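Maleylacetate reductase (Agrobacterium tumefaciens, PDB 3HL0) catalyses the NAD-dependent reduction of maleylacetate to 3-oxoadipate, most likely in the catabolism of gamma-resorcylate, and belongs to the iron-containing alcohol dehydrogenase family. Local coordinates at residues E50-A53 and S54-R58; N276-A279 and P280-A283; D295-R299 and L300-S304. All coordinates share one frame; numbering follows the deposited sequence.

Contact 1 of 3, residues E50-A53 and S54-R58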
loop_
_atom_site.group_PDB
_atom_site.type_symbol
_atom_site.label_atom_id
_atom_site.label_comp_id
_atom_site.label_asym_id
_atom_site.label_seq_id
_atom_site.Cartn_x
_atom_site.Cartn_y
_atom_site.Cartn_z
ATOM N N GLU A 50 -6.697 -16.699 8.407
ATOM C CA GLU A 50 -6.859 -18.138 8.298
ATOM C C GLU A 50 -6.473 -18.859 9.588
ATOM O O GLU A 50 -7.155 -19.814 9.975
ATOM C CB GLU A 50 -6.050 -18.660 7.107
ATOM C CG GLU A 50 -6.690 -18.268 5.799
ATOM C CD GLU A 50 -5.780 -18.416 4.607
ATOM O OE1 GLU A 50 -4.591 -18.805 4.745
ATOM O OE2 GLU A 50 -6.278 -18.144 3.496
ATOM N N ALA A 51 -5.417 -18.394 10.258
ATOM C CA ALA A 51 -4.997 -19.052 11.513
ATOM C C ALA A 51 -6.073 -18.831 12.591
ATOM O O ALA A 51 -6.443 -19.764 13.321
ATOM C CB ALA A 51 -3.647 -18.552 11.980
ATOM N N LEU A 52 -6.597 -17.605 12.676
ATOM C CA LEU A 52 -7.700 -17.330 13.622
ATOM C C LEU A 52 -8.942 -18.190 13.336
ATOM O O LEU A 52 -9.570 -18.778 14.237
ATOM C CB LEU A 52 -8.076 -15.847 13.589
ATOM C CG LEU A 52 -9.313 -15.485 14.425
ATOM C CD1 LEU A 52 -9.121 -15.846 15.898
ATOM C CD2 LEU A 52 -9.593 -13.990 14.196
ATOM N N ALA A 53 -9.336 -18.225 12.073
ATOM C CA ALA A 53 -10.485 -19.044 11.703
ATOM C C ALA A 53 -10.286 -20.510 12.115
ATOM O O ALA A 53 -11.186 -21.165 12.651
ATOM C CB ALA A 53 -10.721 -18.952 10.214
ATOM N N SER A 54 -9.074 -21.011 11.882
ATOM C CA SER A 54 -8.743 -22.362 12.277
ATOM C C SER A 54 -8.935 -22.599 13.790
ATOM O O SER A 54 -9.546 -23.580 14.203
ATOM C CB SER A 54 -7.303 -22.646 11.854
ATOM O OG SER A 54 -7.052 -24.009 11.976
ATOM N N ARG A 55 -8.458 -21.677 14.610
ATOM C CA ARG A 55 -8.565 -21.855 16.055
ATOM C C ARG A 55 -10.019 -21.761 16.521
ATOM O O ARG A 55 -10.381 -22.359 17.520
ATOM C CB ARG A 55 -7.731 -20.817 16.795
ATOM C CG ARG A 55 -6.227 -20.959 16.584
ATOM C CD ARG A 55 -5.518 -19.949 17.492
ATOM N NE ARG A 55 -5.778 -18.562 17.110
ATOM C CZ ARG A 55 -5.040 -17.875 16.235
ATOM N NH1 ARG A 55 -3.997 -18.459 15.647
ATOM N NH2 ARG A 55 -5.339 -16.603 15.962
ATOM N N LEU A 56 -10.840 -20.999 15.798
ATOM C CA LEU A 56 -12.259 -20.852 16.154
ATOM C C LEU A 56 -13.081 -22.124 15.947
ATOM O O LEU A 56 -14.161 -22.293 16.539
ATOM C CB LEU A 56 -12.889 -19.644 15.402
ATOM C CG LEU A 56 -12.511 -18.261 15.925
ATOM C CD1 LEU A 56 -13.051 -17.205 14.977
ATOM C CD2 LEU A 56 -13.084 -18.060 17.334
ATOM N N GLY A 57 -12.566 -23.042 15.122
ATOM C CA GLY A 57 -13.260 -24.312 14.879
ATOM C C GLY A 57 -14.627 -24.037 14.293
ATOM O O GLY A 57 -14.728 -23.321 13.293
ATOM N N ARG A 58 -15.664 -24.562 14.947
ATOM C CA ARG A 58 -17.041 -24.493 14.442
ATOM C C ARG A 58 -17.631 -23.097 14.569
ATOM O O ARG A 58 -18.681 -22.812 13.985
ATOM C CB ARG A 58 -17.937 -25.513 15.163
HETATM O O HOH W 1 -12.717 -23.165 11.374
#

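Contact 2 of 3, residues N276-A279 and P280-A283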
loop_
_atom_site.group_PDB
_atom_site.type_symbol
_atom_site.label_atom_id
_atom_site.label_comp_id
_atom_site.label_asym_id
_atom_site.label_seq_id
_atom_site.Cartn_x
_atom_site.Cartn_y
_atom_site.Cartn_z
ATOM N N ASN A 276 -5.662 28.522 23.317
ATOM C CA ASN A 276 -5.840 27.927 24.610
ATOM C C ASN A 276 -6.300 26.476 24.489
ATOM O O ASN A 276 -5.893 25.637 25.265
ATOM C CB ASN A 276 -6.868 28.730 25.415
ATOM C CG ASN A 276 -6.374 30.138 25.730
ATOM O OD1 ASN A 276 -5.191 30.343 26.042
ATOM N ND2 ASN A 276 -7.261 31.104 25.626
ATOM N N LEU A 277 -7.109 26.199 23.481
ATOM C CA LEU A 277 -7.608 24.814 23.337
ATOM C C LEU A 277 -6.477 23.885 22.908
ATOM O O LEU A 277 -6.472 22.706 23.307
ATOM C CB LEU A 277 -8.775 24.770 22.369
ATOM C CG LEU A 277 -10.036 25.538 22.837
ATOM C CD1 LEU A 277 -11.030 25.527 21.684
ATOM C CD2 LEU A 277 -10.614 24.874 24.072
ATOM N N LEU A 278 -5.513 24.410 22.138
ATOM C CA LEU A 278 -4.387 23.553 21.713
ATOM C C LEU A 278 -3.213 23.580 22.685
ATOM O O LEU A 278 -2.236 22.871 22.496
ATOM C CB LEU A 278 -3.955 23.938 20.283
ATOM C CG LEU A 278 -4.913 23.420 19.213
ATOM C CD1 LEU A 278 -4.719 24.173 17.885
ATOM C CD2 LEU A 278 -4.714 21.906 19.001
ATOM N N ALA A 279 -3.304 24.392 23.751
ATOM C CA ALA A 279 -2.205 24.464 24.712
ATOM C C ALA A 279 -1.761 23.108 25.306
ATOM O O ALA A 279 -0.560 22.892 25.450
ATOM C CB ALA A 279 -2.506 25.501 25.830
ATOM N N PRO A 280 -2.702 22.183 25.599
ATOM C CA PRO A 280 -2.246 20.893 26.137
ATOM C C PRO A 280 -1.397 20.120 25.151
ATOM O O PRO A 280 -0.468 19.382 25.536
ATOM C CB PRO A 280 -3.558 20.122 26.442
ATOM C CG PRO A 280 -4.605 21.177 26.533
ATOM C CD PRO A 280 -4.178 22.317 25.627
ATOM N N LEU A 281 -1.688 20.314 23.870
ATOM C CA LEU A 281 -0.882 19.683 22.838
ATOM C C LEU A 281 0.479 20.367 22.711
ATOM O O LEU A 281 1.499 19.685 22.628
ATOM C CB LEU A 281 -1.595 19.693 21.490
ATOM C CG LEU A 281 -0.767 19.137 20.303
ATOM C CD1 LEU A 281 -0.176 17.738 20.503
ATOM C CD2 LEU A 281 -1.706 19.097 19.087
ATOM N N ALA A 282 0.474 21.697 22.709
ATOM C CA ALA A 282 1.721 22.453 22.693
ATOM C C ALA A 282 2.643 21.996 23.861
ATOM O O ALA A 282 3.835 21.832 23.656
ATOM C CB ALA A 282 1.417 23.951 22.791
ATOM N N ALA A 283 2.072 21.800 25.048
ATOM C CA ALA A 283 2.849 21.365 26.220
ATOM C C ALA A 283 3.460 20.010 25.984
ATOM O O ALA A 283 4.622 19.768 26.322
ATOM C CB ALA A 283 1.967 21.375 27.490
#

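Contact 3 of 3, residues D295-R299 and L300-S304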
loop_
_atom_site.group_PDB
_atom_site.type_symbol
_atom_site.label_atom_id
_atom_site.label_comp_id
_atom_site.label_asym_id
_atom_site.label_seq_id
_atom_site.Cartn_x
_atom_site.Cartn_y
_atom_site.Cartn_z
ATOM N N ASP A 295 8.382 18.833 14.381
ATOM C CA ASP A 295 9.623 18.315 14.966
ATOM C C ASP A 295 9.441 16.877 15.444
ATOM O O ASP A 295 10.332 16.032 15.267
ATOM C CB ASP A 295 10.089 19.193 16.132
ATOM C CG ASP A 295 10.480 20.608 15.702
ATOM O OD1 ASP A 295 10.695 20.839 14.496
ATOM O OD2 ASP A 295 10.587 21.489 16.591
ATOM N N PHE A 296 8.265 16.588 16.039
ATOM C CA PHE A 296 8.005 15.229 16.510
ATOM C C PHE A 296 7.954 14.239 15.339
ATOM O O PHE A 296 8.522 13.154 15.408
ATOM C CB PHE A 296 6.688 15.214 17.318
ATOM C CG PHE A 296 6.267 13.845 17.752
ATOM C CD1 PHE A 296 6.952 13.149 18.767
ATOM C CD2 PHE A 296 5.210 13.210 17.123
ATOM C CE1 PHE A 296 6.557 11.867 19.142
ATOM C CE2 PHE A 296 4.823 11.928 17.490
ATOM C CZ PHE A 296 5.471 11.246 18.497
ATOM N N ALA A 297 7.286 14.617 14.248
ATOM C CA ALA A 297 7.189 13.768 13.074
ATOM C C ALA A 297 8.584 13.487 12.512
ATOM O O ALA A 297 8.843 12.393 12.032
ATOM C CB ALA A 297 6.297 14.451 11.998
ATOM N N ALA A 298 9.471 14.485 12.604
ATOM C CA ALA A 298 10.829 14.306 12.103
ATOM C C ALA A 298 11.567 13.288 12.980
ATOM O O ALA A 298 12.317 12.484 12.418
ATOM C CB ALA A 298 11.582 15.657 12.050
ATOM N N ARG A 299 11.346 13.304 14.306
ATOM C CA ARG A 299 11.933 12.269 15.204
ATOM C C ARG A 299 11.468 10.874 14.776
ATOM O O ARG A 299 12.158 9.885 15.021
ATOM C CB ARG A 299 11.587 12.506 16.693
ATOM C CG ARG A 299 12.172 13.774 17.361
ATOM C CD ARG A 299 11.609 13.916 18.806
ATOM N NE ARG A 299 11.868 12.691 19.587
ATOM C CZ ARG A 299 11.121 12.225 20.580
ATOM N NH1 ARG A 299 9.994 12.839 20.955
ATOM N NH2 ARG A 299 11.502 11.117 21.198
ATOM N N LEU A 300 10.285 10.758 14.181
ATOM C CA LEU A 300 9.774 9.441 13.807
ATOM C C LEU A 300 10.211 9.027 12.412
ATOM O O LEU A 300 9.982 7.894 11.987
ATOM C CB LEU A 300 8.229 9.419 13.841
ATOM C CG LEU A 300 7.548 9.876 15.121
ATOM C CD1 LEU A 300 6.056 9.684 14.917
ATOM C CD2 LEU A 300 8.056 9.073 16.355
ATOM N N GLY A 301 10.793 9.978 11.680
ATOM C CA GLY A 301 11.136 9.762 10.274
ATOM C C GLY A 301 9.953 9.685 9.311
ATOM O O GLY A 301 10.031 9.061 8.257
ATOM N N ALA A 302 8.832 10.303 9.682
ATOM C CA ALA A 302 7.665 10.279 8.823
ATOM C C ALA A 302 7.857 11.223 7.622
ATOM O O ALA A 302 8.646 12.191 7.689
ATOM C CB ALA A 302 6.424 10.746 9.637
ATOM N N PRO A 303 7.159 10.955 6.527
ATOM C CA PRO A 303 7.219 11.902 5.413
ATOM C C PRO A 303 6.732 13.285 5.825
ATOM O O PRO A 303 5.858 13.408 6.678
ATOM C CB PRO A 303 6.274 11.301 4.373
ATOM C CG PRO A 303 5.317 10.422 5.162
ATOM C CD PRO A 303 6.179 9.881 6.305
ATOM N N SER A 304 7.308 14.321 5.224
ATOM C CA SER A 304 7.019 15.679 5.652
ATOM C C SER A 304 6.582 16.578 4.519
ATOM O O SER A 304 6.225 17.707 4.770
ATOM C CB SER A 304 8.247 16.268 6.333
ATOM O OG SER A 304 9.334 16.258 5.393
#

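Contact 1 of 3, residues E50-A53 and S54-R58
The guanidinium of Arg55 lies with one face against the preceding turn of its own helix. Leu52 CA sits over that face, 3.4 Å from Arg55 NH2, and Ala51 O lies over the same face nearer Arg55 NH1. Both are offset toward the rim of the group. The Ala51 methyl CB lies 3.7 Å from Arg55 NH1, and the Leu52 methylene CB lies as close to Arg55 NH2. A bend at chi3 (-66°) folds the arginine chain back over residues 51 and 52, and it crosses the Leu52 side chain at about a right angle.

On the buried side Leu52 meets Leu56 one turn later, with Leu52 CG 4.2 Å from Leu56 CD1. Leu52 also packs on Val39 of strand 37-40, while Leu56 reaches Val25, Ala26 and Ile29 of helix 25-31. Ala53 touches Ala60 and Val63 of strand 60-64.

Regular helical bonds run from Ser54 N to Glu50 O, from Arg55 N to Ala51 O and from Leu56 N to Leu52 O. At the helix end the bonds lengthen or bend: Ala53 O receives weak ones from Leu56 N and Gly57 N. A water also donates to Ala53 O, at 2.8 Å, and to Gly57 O, bridging the two carbonyls. Gly57 leaves the helix with positive phi (60°).

This is the C-terminal end of the helix in a beta-alpha-beta crossover, strand 37-40, helix 46-56, strand 60-64. The unit belongs to the parallel sheet of the nucleotide-binding N-terminal half of iron-containing alcohol dehydrogenases.

Contact 2 of 3, residues N276-A279 and P280-A283
Leu278 O is gripped by two backbone N-H groups of helix 279-285. Ala282 N gives the sound bond, at 3.0 Å from Leu278 O, nearly straight (169° at the hydrogen) and close to the line of the C=O. Leu281 N is equally near to Leu278 O but badly angled (123°), so that bond is weak. The next carbonyl continues the pattern, with Ala283 N bonded to Ala279 O at 2.9 Å.

Pro280 lies in the opening part of helix 279-285 and has no N-H. Its ring CD lies against an earlier carbonyl, 3.3 Å from Leu277 O, and 3.6 Å from Ala279 CB.

The leucines pair on the buried side. Leu278 and Leu281 lie side by side and point the same way, meeting through CD2 and CD2 at 4.1 Å. They get there by different torsions: Leu278 CG is anti to the carbonyl carbon (chi1 -76°), whereas Leu281 CG is anti to the backbone N. Leu278 reaches Tyr182 and also Ile267 and Glu271 of helix 255-271. Leu281 packs on Leu198 and Pro280 on Val195, both of helix 188-210. Ala282 CB rests near Ala279 O, 3.5 Å away.

The chemistry is that of a proline-bearing early turn. Pro280 has no N-H to give, and the regular i to i+4 bonds across the contact, Ala282 N to Leu278 O and Ala283 N to Ala279 O, are made by the residues after it.

Contact 3 of 3, residues D295-R299 and L300-S304
Phe296 presents its ring to Leu300 one turn further along the helix. Leu300 CG lies over one face, offset toward the rim, and Leu300 CD1 comes 3.6 Å from Phe296 CE2. Leu300 CD2 is 4.0 Å from Phe296 CZ, so both leucine methyls touch the outer part of the ring. The two side chains cross at a slant. A chi1 of 175°, which sets CG beside the carbonyl carbon, swings the Phe296 ring forward along the helix to meet the leucine. Arg299 NH1 lies at the ring edge, in its plane.

Both Phe296 and Leu300 are buried. Leu205 and Pro206 of helix 188-210 receive Leu300, and Pro206 also meets Phe296. From helix 163-180, Met174 packs on Phe296 and Met167 on Leu300.

Helix 289-300 stops here in a Schellman motif. Gly301 takes positive phi (71°), and two N-H groups beyond the last helical residues turn back into the final turn. Ala302 N bonds to Ala297 O at 3.1 Å, fairly straight (161°). Gly301 N bonds to Ala298 O at 3.0 Å, but it approaches from above the carbonyl plane and is not on a lone pair. Leu300 N makes only weak bonds, to Phe296 O and Ala297 O. The Leu300 side chain starts close by, with Leu300 CB 3.5 Å from Ala297 O.

The reversal sets the Ala302 methyl beside the helix end, with Ala302 CB 4.4 Å from Ala297 CB. That methyl packs further on Leu171 of helix 163-180.

Contact 1 lies in the N-terminal half of the chain, contacts 2 and 3 in the C-terminal half. Contacts 1 and 2 are on opposite sides of the chain's centre, their own centres 46 Å apart. Contacts 2 and 3 are nearer, with centres 20 Å apart and nearest atoms about 8 Å apart. They involve two consecutive helices, 279-285 and 289-300, that both pack on helix 188-210; the loop residues beside them, Leu278 and Pro303, reach helix 255-271. The side chains of Leu52 in contact 1 and Ala302 in contact 3 are each about 13 Å from the bound NAD. The Arg55 side chain is about 6 Å from that of Leu157, an NAD-binding residue. Contact 2 lies away from the cofactor and metal sites.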